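PDB 5FIG: CSP3 from Bacillus subtilis, which probably stores large amounts of Cu(I) in the cytosol and so protects the bacterium against copper toxicity. Local coordinates for residues H86-C89 with Q90-A93. Sequence-based numbering, arbitrary orientation.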
# COMPACT_ATOMS: atom_id res chain seq x y z
N HIS B 86 -10.80 -6.61 25.23
CA HIS B 86 -9.33 -6.45 25.45
C HIS B 86 -8.60 -6.31 24.13
O HIS B 86 -9.24 -6.07 23.12
CB HIS B 86 -8.68 -7.53 26.36
CG HIS B 86 -7.44 -7.03 27.08
ND1 HIS B 86 -6.15 -7.32 26.66
CD2 HIS B 86 -7.30 -6.18 28.13
CE1 HIS B 86 -5.28 -6.72 27.45
NE2 HIS B 86 -5.95 -6.03 28.36
N ASP B 87 -7.27 -6.32 24.18
CA ASP B 87 -6.38 -6.39 23.00
C ASP B 87 -6.47 -5.11 22.25
O ASP B 87 -6.41 -5.13 21.00
CB ASP B 87 -6.69 -7.59 22.10
CG ASP B 87 -6.59 -8.89 22.84
OD1 ASP B 87 -5.48 -9.20 23.33
OD2 ASP B 87 -7.62 -9.62 22.94
N HIS B 88 -6.67 -3.99 22.98
CA HIS B 88 -6.79 -2.66 22.37
C HIS B 88 -8.05 -2.50 21.49
O HIS B 88 -8.11 -1.59 20.69
CB HIS B 88 -5.52 -2.35 21.53
CG HIS B 88 -5.24 -0.90 21.31
ND1 HIS B 88 -4.84 -0.05 22.33
CD2 HIS B 88 -5.25 -0.14 20.17
CE1 HIS B 88 -4.64 1.16 21.84
NE2 HIS B 88 -4.87 1.14 20.54
N CYS B 89 -9.04 -3.40 21.61
CA CYS B 89 -10.20 -3.39 20.72
C CYS B 89 -11.16 -2.20 20.95
O CYS B 89 -11.63 -1.61 19.99
CB CYS B 89 -10.97 -4.70 20.83
SG CYS B 89 -10.16 -6.13 20.11
N GLN B 90 -11.43 -1.84 22.21
CA GLN B 90 -12.26 -0.66 22.47
C GLN B 90 -11.61 0.67 21.99
O GLN B 90 -12.26 1.51 21.40
CB GLN B 90 -12.65 -0.58 23.94
CG GLN B 90 -13.57 -1.71 24.39
CD GLN B 90 -14.90 -1.71 23.65
OE1 GLN B 90 -15.65 -0.74 23.71
NE2 GLN B 90 -15.22 -2.81 22.96
N ALA B 91 -10.30 0.82 22.19
CA ALA B 91 -9.55 1.95 21.66
C ALA B 91 -9.59 1.98 20.15
O ALA B 91 -9.65 3.06 19.54
CB ALA B 91 -8.07 1.89 22.14
N CYS B 92 -9.43 0.81 19.54
CA CYS B 92 -9.48 0.73 18.10
C CYS B 92 -10.85 1.15 17.58
O CYS B 92 -10.92 1.96 16.70
CB CYS B 92 -9.16 -0.69 17.65
SG CYS B 92 -9.13 -0.84 15.88
N ALA B 93 -11.91 0.67 18.23
CA ALA B 93 -13.27 1.08 17.85
C ALA B 93 -13.49 2.58 17.92
O ALA B 93 -14.01 3.20 16.98
CB ALA B 93 -14.30 0.36 18.69
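His-88 lays one face of its imidazole over the methyl group of Ala-91. Ala-91 CB stands 3.6 Å from the ring centroid and only 15° off the ring normal, a CH-pi contact displaced a little toward the rim, where CE1 comes closest at 3.5 Å from that CB. The ring gets there because CG is anti to the backbone N of His-88 (chi1 -157°), beside the carbonyl carbon that leads into the helix, and chi2 of 69° then turns the face to the methyl. Alanine suits the other half of the pair, since its short, unbranched side chain lets a flat ring lie close over it. An alanine in place of His-88 is likely to leave the Ala-91 methyl without its aromatic cover and open a gap beside the first turn.

The helix starts at this residue: Cys-92 N donates to His-88 O at 3.0 Å, and Ala-93 N to Cys-89 O at 2.9 Å, the successive i to i+4 bonds of a starting alpha helix. His-88 is the N-cap of helix 89-107, one of the four long helices that pack as a bundle in this cysteine-rich protein. Into this cap leads a type I' turn from His-86 to Cys-89, closed by Cys-89 N bonding to His-86 O at 3.1 Å; Asp-87 and His-88 both adopt left-handed backbone conformation, which aspartate tolerates better than most non-glycine residues.

Cys-89 and Cys-92 turn their buried side chains to helix 6-27, Cys-89 touching Cys-22 and Cys-26, and Cys-92 touching Cys-19. Small, thiol-bearing residues fit this interior, and such clustering is consistent with Cu(I) storage. Gln-90, exposed, bends at chi2, and its long amide reaches back, NE2 donating to the carbonyl oxygens of Gly-82 and His-84.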